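Local coordinates for uncharacterized protein lp_2219 (Lactobacillus plantarum, PDB 3HFQ) that is of unknown function but adopts the seven-bladed beta-propeller fold of the lactonase family, so it may act on a lactone, at residues Glu3-Gly8 with Lys28-Asp33; Val229-Ala234 with Ala238-Ala243; Val256-Tyr261 with Ile278-Thr283; Asn262-Phe267 with Ala298-Val303; Thr311-Asp316 with Gly320-Leu325. The protein carries 1 engineered substitution. All coordinates share one frame; numbering follows the deposited sequence.

Contact 1 of 5, residues Glu3-Gly8 with Lys28-Asp33; sequences ERILFG and KTLTND
Ile-5 and Leu-30 meet through their end methyls, CD1 against CD1 at 3.6 Å, with the two side chains crossing at about a right angle. Each reaches the other by its own torsions. In Ile-5, CG1 stands anti to the carbonyl carbon (chi1 -51°), and the extended second torsion carries CD1 outward from strand 2-9. In Leu-30, CG lies anti to the backbone N (chi1 173°), which swings one methyl branch toward the isoleucine even though the CB itself does not face strand 2-9. Strand 17-24 separates the two strands in this propeller blade, so the methyls close over it on one face of the sheet.

The other branch of Ile-5 is used within its own strand: CG2 lies 3.9 Å above the Phe-7 ring, displaced toward the rim, and covers one face of it. The same ring turns an edge to the backbone of the outer strand, where Thr-31 O lies near the ring plane, 4.3 Å from Phe-7 CE2. Beyond them, Val-301 packs on Ile-5 and Leu-30, and Val-303 on Phe-7, joining this face to the blade that contains strand 299-304.

On the outer strand Thr-31 OG1 donates to Asp-33 OD1 at 2.9 Å, arriving 44° out of the carboxylate plane, while Asp-33 OD2 is held by Thr-22. No hydrogen bond joins the two segments. Branched and aromatic hydrocarbon therefore suits the buried side, and the contact is held by dispersion and by the exclusion of water, with pairing left to the strand between.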
# COMPACT_ATOMS: atom_id res chain seq x y z
N GLU A 3 4.90 14.67 14.18
CA GLU A 3 3.98 14.09 13.21
C GLU A 3 3.58 12.69 13.65
O GLU A 3 4.43 11.84 13.90
CB GLU A 3 4.63 14.04 11.83
CG GLU A 3 4.92 15.42 11.25
CD GLU A 3 5.55 15.36 9.88
OE1 GLU A 3 6.56 14.64 9.72
OE2 GLU A 3 5.04 16.04 8.96
N ARG A 4 2.28 12.47 13.72
CA ARG A 4 1.71 11.20 14.14
C ARG A 4 1.73 10.16 13.03
O ARG A 4 1.43 10.47 11.87
CB ARG A 4 0.28 11.43 14.62
CG ARG A 4 -0.36 10.24 15.29
CD ARG A 4 -1.77 10.61 15.71
NE ARG A 4 -2.43 9.55 16.47
CZ ARG A 4 -3.68 9.63 16.90
NH1 ARG A 4 -4.40 10.71 16.64
NH2 ARG A 4 -4.21 8.63 17.59
N ILE A 5 2.06 8.93 13.39
CA ILE A 5 2.13 7.82 12.45
C ILE A 5 1.39 6.61 13.02
O ILE A 5 1.47 6.35 14.22
CB ILE A 5 3.59 7.36 12.21
CG1 ILE A 5 4.47 8.56 11.86
CG2 ILE A 5 3.63 6.31 11.11
CD1 ILE A 5 5.96 8.22 11.84
N LEU A 6 0.69 5.88 12.16
CA LEU A 6 -0.02 4.68 12.58
C LEU A 6 0.67 3.48 11.93
O LEU A 6 1.08 3.54 10.78
CB LEU A 6 -1.49 4.73 12.14
CG LEU A 6 -2.32 5.91 12.67
CD1 LEU A 6 -3.78 5.72 12.27
CD2 LEU A 6 -2.18 6.00 14.19
N PHE A 7 0.79 2.39 12.69
CA PHE A 7 1.44 1.19 12.19
C PHE A 7 0.49 -0.01 12.13
O PHE A 7 -0.11 -0.38 13.14
CB PHE A 7 2.62 0.81 13.10
CG PHE A 7 3.71 1.84 13.14
CD1 PHE A 7 4.53 2.06 12.03
CD2 PHE A 7 3.95 2.57 14.30
CE1 PHE A 7 5.57 2.99 12.08
CE2 PHE A 7 4.98 3.51 14.36
CZ PHE A 7 5.79 3.71 13.25
N GLY A 8 0.37 -0.60 10.94
CA GLY A 8 -0.46 -1.78 10.77
C GLY A 8 0.45 -2.97 11.02
O GLY A 8 1.66 -2.86 10.82
N LYS A 28 14.88 14.59 15.20
CA LYS A 28 15.22 13.60 14.22
C LYS A 28 14.99 12.18 14.75
O LYS A 28 15.81 11.28 14.55
CB LYS A 28 16.68 13.77 13.82
CG LYS A 28 17.05 15.21 13.41
CD LYS A 28 16.32 15.64 12.14
CE LYS A 28 16.79 17.01 11.67
NZ LYS A 28 16.07 17.48 10.45
N THR A 29 13.89 12.00 15.47
CA THR A 29 13.60 10.73 16.11
C THR A 29 12.26 10.14 15.68
O THR A 29 11.39 10.83 15.14
CB THR A 29 13.56 10.91 17.62
OG1 THR A 29 12.59 11.92 17.94
CG2 THR A 29 14.92 11.34 18.13
N LEU A 30 12.12 8.85 15.94
CA LEU A 30 10.91 8.09 15.63
C LEU A 30 10.62 7.23 16.85
O LEU A 30 11.49 6.51 17.33
CB LEU A 30 11.14 7.19 14.42
CG LEU A 30 9.98 6.24 14.12
CD1 LEU A 30 8.80 7.05 13.62
CD2 LEU A 30 10.40 5.20 13.08
N THR A 31 9.39 7.30 17.35
CA THR A 31 9.00 6.51 18.51
C THR A 31 7.75 5.69 18.22
O THR A 31 7.00 5.97 17.29
CB THR A 31 8.64 7.40 19.72
OG1 THR A 31 7.50 8.21 19.39
CG2 THR A 31 9.79 8.31 20.11
N ASN A 32 7.55 4.65 19.03
CA ASN A 32 6.35 3.83 18.94
C ASN A 32 5.75 4.14 20.31
O ASN A 32 6.20 3.61 21.32
CB ASN A 32 6.67 2.34 18.82
CG ASN A 32 5.42 1.46 18.91
OD1 ASN A 32 5.49 0.25 18.73
ND2 ASN A 32 4.28 2.09 19.19
N ASP A 33 4.78 5.04 20.33
CA ASP A 33 4.15 5.46 21.58
C ASP A 33 3.25 4.43 22.24
O ASP A 33 2.91 4.55 23.41
CB ASP A 33 3.37 6.76 21.36
CG ASP A 33 4.24 7.88 20.80
OD1 ASP A 33 5.37 8.05 21.30
OD2 ASP A 33 3.79 8.58 19.87

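Contact 2 of 5, residues Val229-Ala234 with Ala238-Ala243; sequences VKTIPA and AHNGAA
Ile-232 packs on Asn-240 in the connection between two blades of the beta-propeller, where the chain leaves strand 222-230, the last of one four-stranded sheet, and enters strand 241-247, the first of the next. The two side chains come from opposite directions.

From the CB of Ile-232 the side chain forks. The CG2 branch is anti to the carbonyl carbon and drops onto a face of the Asn-240 amide, 3.8 Å from its CG. The CG1 branch takes the crowded position between the backbone N and the carbonyl carbon (chi1 54°), then runs on extended to CD1. That tip methyl lies over the same face of the amide, 3.9 Å from Asn-240 CB and 4.1 Å from Asn-240 CG. The two branches thus cover the amide together, and a forked hydrocarbon suits the task because it shields a flat polar group while leaving the edges to polar neighbours. Asn-240 reaches up to it with CG anti to its backbone N.

Beside this pair, Thr-231 faces Ala-242, their CA atoms 7.4 Å apart, and a single methyl fills the alanine's position. The threonine hydroxyl has the side-chain amide of Asn-258 as its main polar partner, on strand 253-259, the second strand of the following blade. Across the connection, Thr-231 comes no nearer to Ala-242 than 4.3 Å, OG1 to CB.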
# COMPACT_ATOMS: atom_id res chain seq x y z
N VAL A 229 11.95 -1.55 -15.49
CA VAL A 229 13.26 -1.49 -14.86
C VAL A 229 13.30 -2.48 -13.70
O VAL A 229 12.26 -2.84 -13.17
CB VAL A 229 13.58 -0.07 -14.31
CG1 VAL A 229 13.72 0.92 -15.47
CG2 VAL A 229 12.48 0.39 -13.36
N LYS A 230 14.50 -2.91 -13.31
CA LYS A 230 14.64 -3.85 -12.19
C LYS A 230 14.75 -3.07 -10.89
O LYS A 230 15.23 -1.93 -10.88
CB LYS A 230 15.88 -4.74 -12.38
CG LYS A 230 15.82 -5.61 -13.63
CD LYS A 230 17.01 -6.55 -13.76
CE LYS A 230 16.90 -7.76 -12.84
NZ LYS A 230 17.98 -8.76 -13.08
N THR A 231 14.31 -3.67 -9.79
CA THR A 231 14.36 -2.99 -8.50
C THR A 231 15.51 -3.46 -7.63
O THR A 231 15.70 -2.97 -6.52
CB THR A 231 13.03 -3.18 -7.72
OG1 THR A 231 12.88 -4.55 -7.35
CG2 THR A 231 11.85 -2.76 -8.59
N ILE A 232 16.29 -4.42 -8.14
CA ILE A 232 17.45 -4.96 -7.42
C ILE A 232 18.58 -5.24 -8.41
O ILE A 232 18.38 -5.21 -9.62
CB ILE A 232 17.10 -6.29 -6.71
CG1 ILE A 232 16.51 -7.29 -7.71
CG2 ILE A 232 16.14 -6.03 -5.56
CD1 ILE A 232 16.30 -8.68 -7.14
N PRO A 233 19.80 -5.50 -7.89
CA PRO A 233 20.94 -5.78 -8.77
C PRO A 233 20.66 -6.92 -9.73
O PRO A 233 19.93 -7.86 -9.40
CB PRO A 233 22.06 -6.11 -7.78
CG PRO A 233 21.73 -5.24 -6.62
CD PRO A 233 20.23 -5.44 -6.48
N ALA A 234 21.24 -6.84 -10.92
CA ALA A 234 21.04 -7.86 -11.94
C ALA A 234 21.56 -9.23 -11.51
O ALA A 234 21.04 -10.26 -11.95
CB ALA A 234 21.71 -7.43 -13.24
N ALA A 238 18.87 -14.45 -5.16
CA ALA A 238 18.10 -14.96 -4.03
C ALA A 238 16.67 -14.41 -4.06
O ALA A 238 16.35 -13.56 -4.88
CB ALA A 238 18.78 -14.59 -2.71
N HIS A 239 15.83 -14.91 -3.16
CA HIS A 239 14.43 -14.47 -3.10
C HIS A 239 14.27 -12.97 -2.89
O HIS A 239 14.96 -12.36 -2.07
CB HIS A 239 13.69 -15.23 -1.98
CG HIS A 239 12.29 -14.75 -1.75
ND1 HIS A 239 11.99 -13.59 -1.06
CD2 HIS A 239 11.09 -15.27 -2.13
CE1 HIS A 239 10.68 -13.43 -1.02
NE2 HIS A 239 10.11 -14.43 -1.66
N ASN A 240 13.36 -12.38 -3.65
CA ASN A 240 13.06 -10.97 -3.50
C ASN A 240 11.66 -10.70 -4.01
O ASN A 240 11.28 -11.17 -5.09
CB ASN A 240 14.03 -10.07 -4.27
CG ASN A 240 13.85 -8.60 -3.90
OD1 ASN A 240 14.29 -8.16 -2.85
ND2 ASN A 240 13.16 -7.85 -4.76
N GLY A 241 10.91 -9.97 -3.21
CA GLY A 241 9.55 -9.62 -3.60
C GLY A 241 9.38 -8.13 -3.37
O GLY A 241 9.43 -7.66 -2.24
N ALA A 242 9.20 -7.37 -4.45
CA ALA A 242 8.99 -5.93 -4.30
C ALA A 242 7.66 -5.77 -3.58
O ALA A 242 6.80 -6.64 -3.68
CB ALA A 242 8.95 -5.26 -5.67
N ALA A 243 7.48 -4.68 -2.84
CA ALA A 243 6.24 -4.50 -2.09
C ALA A 243 5.53 -3.16 -2.28
O ALA A 243 4.64 -3.04 -3.13
CB ALA A 243 6.50 -4.74 -0.60

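Contact 3 of 5, residues Val256-Tyr261 with Ile278-Thr283; sequences VSNRGY and IQQIST. With PO4 (phosphate ion), chain C.
Tyr-261 and Gln-280 make the larger part of the side-chain contact. The glutamine amide stands at the edge of the tyrosine ring, beside CE2 and close to the ring plane, with the two flat groups 86° apart. A bend at the second torsion of Gln-280 (chi2 -81°) brings its amide back toward strand 253-259, where it also approaches the amide of Asn-258. Those two amide planes are 36° apart, and no hydrogen bond joins the segments directly.

Water supplies a bridge farther along. One molecule lies 2.8 Å from Ser-282 OG and donates a weak bond of 3.5 Å to Tyr-261 O; the serine oxygen also receives the backbone N of Glu-284. Between tyrosine and strand sits Gly-260, whose backbone angles would press a CB against the preceding carbonyl, so glycine fits this turn.

Charge dominates on the other side of the segment 256-261. Arg-259 NH1 and NH2 both donate to phosphate O2, at 2.7 Å and 3.0 Å, with the phosphorus in the guanidinium plane. NH2 is shared with the salt bridge to Glu-206, which should help orient the group. His-144 NE2 and Arg-190 NE also bond to the phosphate, which is itself probably from the crystallisation liquor.

There are no helices here. Strand 263-269 lies between strands 253-259 and 275-282, so the contact spans it. The phosphate side faces residues of strands 143-148 and 189-194 in other blades, while Ser-282 O accepts a bond from Tyr-313 OH on strand 309-315 of the following blade.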
# COMPACT_ATOMS: atom_id res chain seq x y z
N VAL A 256 10.60 2.26 -3.97
CA VAL A 256 10.01 0.93 -3.87
C VAL A 256 10.77 0.11 -2.83
O VAL A 256 11.99 0.27 -2.68
CB VAL A 256 10.03 0.19 -5.24
CG1 VAL A 256 11.46 -0.08 -5.68
CG2 VAL A 256 9.25 -1.11 -5.15
N SER A 257 10.06 -0.73 -2.08
CA SER A 257 10.72 -1.55 -1.07
C SER A 257 10.93 -2.97 -1.58
O SER A 257 10.10 -3.51 -2.32
CB SER A 257 9.91 -1.56 0.24
OG SER A 257 8.62 -2.12 0.05
N ASN A 258 12.04 -3.57 -1.18
CA ASN A 258 12.40 -4.93 -1.58
C ASN A 258 12.48 -5.87 -0.39
O ASN A 258 13.26 -5.64 0.54
CB ASN A 258 13.75 -4.92 -2.30
CG ASN A 258 13.71 -4.19 -3.63
OD1 ASN A 258 14.36 -3.15 -3.81
ND2 ASN A 258 12.95 -4.73 -4.57
N ARG A 259 11.68 -6.93 -0.41
CA ARG A 259 11.69 -7.93 0.66
C ARG A 259 12.62 -9.06 0.25
O ARG A 259 12.31 -9.84 -0.66
CB ARG A 259 10.29 -8.47 0.90
CG ARG A 259 9.33 -7.47 1.51
CD ARG A 259 7.92 -8.03 1.49
NE ARG A 259 7.40 -8.12 0.13
CZ ARG A 259 6.17 -8.51 -0.18
NH1 ARG A 259 5.33 -8.85 0.79
NH2 ARG A 259 5.78 -8.53 -1.45
N GLY A 260 13.75 -9.16 0.93
CA GLY A 260 14.74 -10.17 0.60
C GLY A 260 16.06 -9.43 0.50
O GLY A 260 16.97 -9.65 1.30
N TYR A 261 16.17 -8.55 -0.49
CA TYR A 261 17.38 -7.75 -0.65
C TYR A 261 17.32 -6.70 0.46
O TYR A 261 18.32 -6.07 0.81
CB TYR A 261 17.41 -7.08 -2.03
CG TYR A 261 18.75 -6.47 -2.38
CD1 TYR A 261 19.91 -7.24 -2.39
CD2 TYR A 261 18.86 -5.11 -2.69
CE1 TYR A 261 21.15 -6.68 -2.69
CE2 TYR A 261 20.09 -4.54 -2.99
CZ TYR A 261 21.23 -5.33 -2.99
OH TYR A 261 22.44 -4.77 -3.29
N ILE A 278 18.85 5.57 -8.73
CA ILE A 278 19.90 6.43 -8.20
C ILE A 278 20.38 6.03 -6.81
O ILE A 278 21.40 6.54 -6.34
CB ILE A 278 19.45 7.92 -8.17
CG1 ILE A 278 18.26 8.09 -7.23
CG2 ILE A 278 19.10 8.39 -9.57
CD1 ILE A 278 17.95 9.54 -6.92
N GLN A 279 19.67 5.11 -6.16
CA GLN A 279 20.08 4.66 -4.83
C GLN A 279 19.40 3.38 -4.34
O GLN A 279 18.23 3.12 -4.63
CB GLN A 279 19.85 5.78 -3.80
CG GLN A 279 20.16 5.36 -2.35
CD GLN A 279 19.94 6.48 -1.33
OE1 GLN A 279 19.00 7.26 -1.44
NE2 GLN A 279 20.80 6.53 -0.32
N GLN A 280 20.16 2.59 -3.60
CA GLN A 280 19.70 1.35 -2.97
C GLN A 280 20.16 1.50 -1.53
O GLN A 280 21.36 1.57 -1.27
CB GLN A 280 20.37 0.13 -3.60
CG GLN A 280 19.85 -0.30 -4.97
CD GLN A 280 18.57 -1.11 -4.89
OE1 GLN A 280 18.09 -1.63 -5.91
NE2 GLN A 280 18.00 -1.24 -3.69
N ILE A 281 19.23 1.57 -0.58
CA ILE A 281 19.60 1.74 0.82
C ILE A 281 18.91 0.72 1.72
O ILE A 281 17.70 0.51 1.64
CB ILE A 281 19.29 3.18 1.30
CG1 ILE A 281 19.77 3.37 2.74
CG2 ILE A 281 17.80 3.46 1.17
CD1 ILE A 281 19.81 4.82 3.18
N SER A 282 19.69 0.07 2.57
CA SER A 282 19.16 -0.94 3.47
C SER A 282 18.06 -0.39 4.37
O SER A 282 18.10 0.77 4.77
CB SER A 282 20.29 -1.50 4.35
OG SER A 282 19.77 -2.39 5.33
N THR A 283 17.08 -1.24 4.68
CA THR A 283 15.98 -0.85 5.55
C THR A 283 16.32 -1.19 7.01
O THR A 283 15.51 -0.98 7.91
CB THR A 283 14.66 -1.55 5.15
OG1 THR A 283 14.82 -2.97 5.19
CG2 THR A 283 14.25 -1.13 3.74
P PO4 C . 2.21 -10.40 -0.58
O1 PO4 C . 3.09 -11.53 0.08
O2 PO4 C . 2.99 -9.03 -0.52
O3 PO4 C . 1.91 -10.77 -2.08
O4 PO4 C . 0.85 -10.26 0.21
O HOH W 1 19.52 -4.73 3.76

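Contact 4 of 5, residues Asn262-Phe267 with Ala298-Val303; sequences NTLAVF and AFVVVV
Asn-262 OD1, two residues ahead of the Leu-264 that meets Val-300 and Val-302, is gripped by two backbone donors, the N atoms of Gly-260 and Phe-287. Asn-262 ND2 is bonded to Asp-286, so both ends of the amide are used. Asn-262 and Thr-263 together face Asn-258 in a G1 beta bulge, for which the left-handed backbone of the asparagine (phi 49°, psi 63°) is well suited. From there strand 263-269 sets out.

Leu-264 then divides its two methyls between two valines of the next blade. Its CG is anti to the carbonyl carbon (chi1 -71°), and from that position CD1 reaches Val-300 CG1 at 3.9 Å, while CD2 lies 4.3 Å from Val-302 CG2. Leu-264 and Val-300 run side by side, pointing opposite ways. Val-300 and Val-302 both point toward Leu-264 because they are two residues apart on one strand, with Val-301 turned the other way to pack on Leu-312.

Tyr-313 touches both Leu-264 and Val-302 and so adds an aromatic wall to the same interface. All three contacting residues are buried and meet solely by carbon, which implies that the two blades adhere here by hydrophobic packing between sheet faces.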
# COMPACT_ATOMS: atom_id res chain seq x y z
N ASN A 262 16.12 -6.52 1.00
CA ASN A 262 15.84 -5.60 2.09
C ASN A 262 16.36 -4.18 1.94
O ASN A 262 17.18 -3.71 2.73
CB ASN A 262 16.34 -6.19 3.41
CG ASN A 262 15.68 -7.52 3.74
OD1 ASN A 262 14.52 -7.76 3.39
ND2 ASN A 262 16.41 -8.39 4.43
N THR A 263 15.87 -3.48 0.92
CA THR A 263 16.28 -2.10 0.67
C THR A 263 15.11 -1.30 0.14
O THR A 263 14.03 -1.82 -0.13
CB THR A 263 17.34 -2.00 -0.43
OG1 THR A 263 16.76 -2.44 -1.67
CG2 THR A 263 18.56 -2.85 -0.12
N LEU A 264 15.35 0.00 0.01
CA LEU A 264 14.40 0.90 -0.61
C LEU A 264 15.22 1.32 -1.82
O LEU A 264 16.39 1.70 -1.67
CB LEU A 264 14.11 2.13 0.26
CG LEU A 264 13.29 1.97 1.55
CD1 LEU A 264 12.84 3.35 2.01
CD2 LEU A 264 12.08 1.08 1.29
N ALA A 265 14.65 1.19 -3.01
CA ALA A 265 15.36 1.58 -4.22
C ALA A 265 14.75 2.91 -4.64
O ALA A 265 13.53 3.06 -4.69
CB ALA A 265 15.17 0.54 -5.31
N VAL A 266 15.61 3.88 -4.94
CA VAL A 266 15.16 5.21 -5.33
C VAL A 266 15.39 5.44 -6.81
O VAL A 266 16.49 5.20 -7.33
CB VAL A 266 15.91 6.29 -4.54
CG1 VAL A 266 15.29 7.65 -4.81
CG2 VAL A 266 15.88 5.96 -3.05
N PHE A 267 14.36 5.93 -7.49
CA PHE A 267 14.44 6.21 -8.92
C PHE A 267 14.09 7.66 -9.22
O PHE A 267 13.18 8.23 -8.61
CB PHE A 267 13.46 5.34 -9.72
CG PHE A 267 13.74 3.87 -9.64
CD1 PHE A 267 13.34 3.12 -8.54
CD2 PHE A 267 14.38 3.22 -10.70
CE1 PHE A 267 13.57 1.75 -8.48
CE2 PHE A 267 14.62 1.85 -10.65
CZ PHE A 267 14.21 1.11 -9.54
N ALA A 298 10.45 15.32 4.07
CA ALA A 298 11.85 15.48 4.41
C ALA A 298 12.33 14.21 5.12
O ALA A 298 13.49 14.10 5.50
CB ALA A 298 12.04 16.69 5.31
N PHE A 299 11.41 13.26 5.28
CA PHE A 299 11.72 12.00 5.95
C PHE A 299 10.99 10.82 5.32
O PHE A 299 10.01 11.00 4.59
CB PHE A 299 11.29 12.07 7.42
CG PHE A 299 11.95 13.17 8.19
CD1 PHE A 299 13.20 12.98 8.78
CD2 PHE A 299 11.33 14.40 8.34
CE1 PHE A 299 13.81 14.00 9.50
CE2 PHE A 299 11.93 15.44 9.05
CZ PHE A 299 13.18 15.23 9.64
N VAL A 300 11.48 9.63 5.61
CA VAL A 300 10.87 8.39 5.16
C VAL A 300 10.92 7.42 6.33
O VAL A 300 11.93 7.35 7.03
CB VAL A 300 11.62 7.75 3.97
CG1 VAL A 300 11.07 6.34 3.73
CG2 VAL A 300 11.45 8.60 2.72
N VAL A 301 9.83 6.71 6.56
CA VAL A 301 9.77 5.72 7.62
C VAL A 301 9.41 4.39 6.98
O VAL A 301 8.48 4.31 6.19
CB VAL A 301 8.69 6.08 8.68
CG1 VAL A 301 8.47 4.91 9.64
CG2 VAL A 301 9.12 7.31 9.45
N VAL A 302 10.17 3.35 7.31
CA VAL A 302 9.92 2.02 6.78
C VAL A 302 9.79 1.05 7.95
O VAL A 302 10.40 1.26 9.00
CB VAL A 302 11.09 1.53 5.88
CG1 VAL A 302 12.39 1.53 6.67
CG2 VAL A 302 10.80 0.13 5.33
N VAL A 303 8.97 0.02 7.79
CA VAL A 303 8.81 -0.98 8.84
C VAL A 303 9.23 -2.32 8.28
O VAL A 303 8.94 -2.64 7.13
CB VAL A 303 7.36 -1.09 9.37
CG1 VAL A 303 6.99 0.16 10.14
CG2 VAL A 303 6.39 -1.31 8.21

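Contact 5 of 5, residues Thr311-Asp316 with Gly320-Leu325; sequences TLYARD and GKLSLL
Leu-312 and Leu-325 meet at a slant on one face of a beta hairpin, Leu-312 CD2 lying 4.0 Å from Leu-325 CD1. The same CD1 rests on Ala-314 CB at 3.6 Å. Ala-314 and Ser-323 form a hydrogen-bonded pair, and the small alanine admits the leucine.

On the opposite face, Arg-315 and Leu-322 are a non-hydrogen-bonded pair. Leu-322 CD2 touches Arg-315 CB at 3.5 Å; the arginine, extended from CG to NE, runs on until its guanidinium covers Gly-320 CA. NE bonds to Tyr-255 OH and NH1 to the carbonyl O of Glu-297. Leu-322 CD1 lies over a face of the Tyr-313 ring, whose edge meets the backbone at Ser-323. Thr-311 CG2 stands 4.1 Å above the ring plane, offset toward the rim, and presses on Leu-324 CD1 at 3.4 Å, tighter than usual, with these side chains at about a right angle.

Backbone bonds fix this register, among them Ala-314 N to Ser-323 O at 2.9 Å. At the turn, Asp-316 OD1 accepts the N atoms of Thr-318 and Ser-319.

Strands 309-315 and 322-330 are the outer two of their blade. Strand 299-304 flanks the first, and Tyr-313 and Leu-322 pack on Ile-281 of strand 275-282 in the preceding blade.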
# COMPACT_ATOMS: atom_id res chain seq x y z
N THR A 311 12.53 1.99 10.72
CA THR A 311 13.73 2.78 10.45
C THR A 311 13.35 4.16 9.93
O THR A 311 12.43 4.29 9.12
CB THR A 311 14.62 2.07 9.40
OG1 THR A 311 14.93 0.75 9.87
CG2 THR A 311 15.91 2.84 9.18
N LEU A 312 14.07 5.17 10.40
CA LEU A 312 13.82 6.55 9.98
C LEU A 312 14.96 7.07 9.12
O LEU A 312 16.14 6.91 9.47
CB LEU A 312 13.68 7.46 11.21
CG LEU A 312 13.56 8.96 10.91
CD1 LEU A 312 12.23 9.24 10.23
CD2 LEU A 312 13.68 9.77 12.19
N TYR A 313 14.61 7.68 7.99
CA TYR A 313 15.60 8.26 7.08
C TYR A 313 15.32 9.73 6.90
O TYR A 313 14.19 10.19 7.04
CB TYR A 313 15.52 7.67 5.67
CG TYR A 313 15.66 6.19 5.54
CD1 TYR A 313 14.53 5.38 5.47
CD2 TYR A 313 16.91 5.60 5.41
CE1 TYR A 313 14.64 4.01 5.27
CE2 TYR A 313 17.04 4.23 5.21
CZ TYR A 313 15.90 3.45 5.13
OH TYR A 313 16.00 2.10 4.90
N ALA A 314 16.37 10.47 6.55
CA ALA A 314 16.24 11.87 6.24
C ALA A 314 16.19 11.79 4.72
O ALA A 314 16.84 10.92 4.13
CB ALA A 314 17.47 12.65 6.69
N ARG A 315 15.42 12.66 4.08
CA ARG A 315 15.32 12.65 2.63
C ARG A 315 15.64 14.04 2.08
O ARG A 315 15.04 15.02 2.50
CB ARG A 315 13.90 12.25 2.20
CG ARG A 315 13.62 12.47 0.71
CD ARG A 315 12.20 12.07 0.32
NE ARG A 315 11.97 12.27 -1.11
CZ ARG A 315 11.61 13.42 -1.67
NH1 ARG A 315 11.42 14.50 -0.93
NH2 ARG A 315 11.47 13.49 -2.99
N ASP A 316 16.59 14.11 1.15
CA ASP A 316 16.97 15.38 0.54
C ASP A 316 15.85 15.78 -0.42
O ASP A 316 15.47 15.01 -1.30
CB ASP A 316 18.29 15.24 -0.22
CG ASP A 316 18.83 16.57 -0.71
OD1 ASP A 316 18.21 17.18 -1.61
OD2 ASP A 316 19.88 17.01 -0.20
N GLY A 320 16.40 13.77 -3.69
CA GLY A 320 15.54 12.62 -3.45
C GLY A 320 16.22 11.47 -2.72
O GLY A 320 15.56 10.49 -2.36
N LYS A 321 17.52 11.57 -2.50
CA LYS A 321 18.24 10.50 -1.82
C LYS A 321 18.00 10.43 -0.32
O LYS A 321 17.61 11.41 0.32
CB LYS A 321 19.74 10.60 -2.13
CG LYS A 321 20.04 10.36 -3.61
CD LYS A 321 21.53 10.23 -3.88
CE LYS A 321 21.78 9.87 -5.35
NZ LYS A 321 23.23 9.72 -5.65
N LEU A 322 18.24 9.25 0.25
CA LEU A 322 18.01 9.02 1.67
C LEU A 322 19.28 8.73 2.46
O LEU A 322 20.30 8.30 1.90
CB LEU A 322 17.04 7.84 1.83
CG LEU A 322 15.79 7.82 0.95
CD1 LEU A 322 15.04 6.50 1.14
CD2 LEU A 322 14.90 9.01 1.29
N SER A 323 19.22 8.96 3.76
CA SER A 323 20.33 8.69 4.66
C SER A 323 19.76 8.29 6.01
O SER A 323 18.81 8.91 6.50
CB SER A 323 21.26 9.91 4.79
OG SER A 323 20.61 10.99 5.43
N LEU A 324 20.34 7.25 6.60
CA LEU A 324 19.89 6.74 7.89
C LEU A 324 19.96 7.74 9.04
O LEU A 324 20.94 8.45 9.19
CB LEU A 324 20.71 5.49 8.25
CG LEU A 324 20.39 4.78 9.57
CD1 LEU A 324 18.95 4.29 9.55
CD2 LEU A 324 21.35 3.62 9.77
N LEU A 325 18.90 7.77 9.85
CA LEU A 325 18.85 8.64 11.01
C LEU A 325 18.70 7.80 12.27
O LEU A 325 19.41 8.00 13.26
CB LEU A 325 17.66 9.62 10.92
CG LEU A 325 17.82 10.84 10.02
CD1 LEU A 325 16.53 11.65 10.04
CD2 LEU A 325 18.99 11.70 10.51

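How the contacts relate
From the N terminus, contact 1 comes first, closing a loop of 19 residues between the first and third strands in order of sequence; strand 2-9 also pairs with the C-terminal strand 334-339, which shuts the ring of blades. Contact 2 closes a three-residue gap at a junction between blades. Contacts 3 and 4 cross, their segments alternating along the chain: contact 3 stays within the sheet that runs from strand 241-247 to strand 275-282, whereas contact 4 ties that sheet to the following one. Contact 5 closes the hairpin of strands 309-315 and 322-330 in this following sheet. Packing of Phe-299 and Leu-312 on the segments of contact 1 then joins that blade to the first.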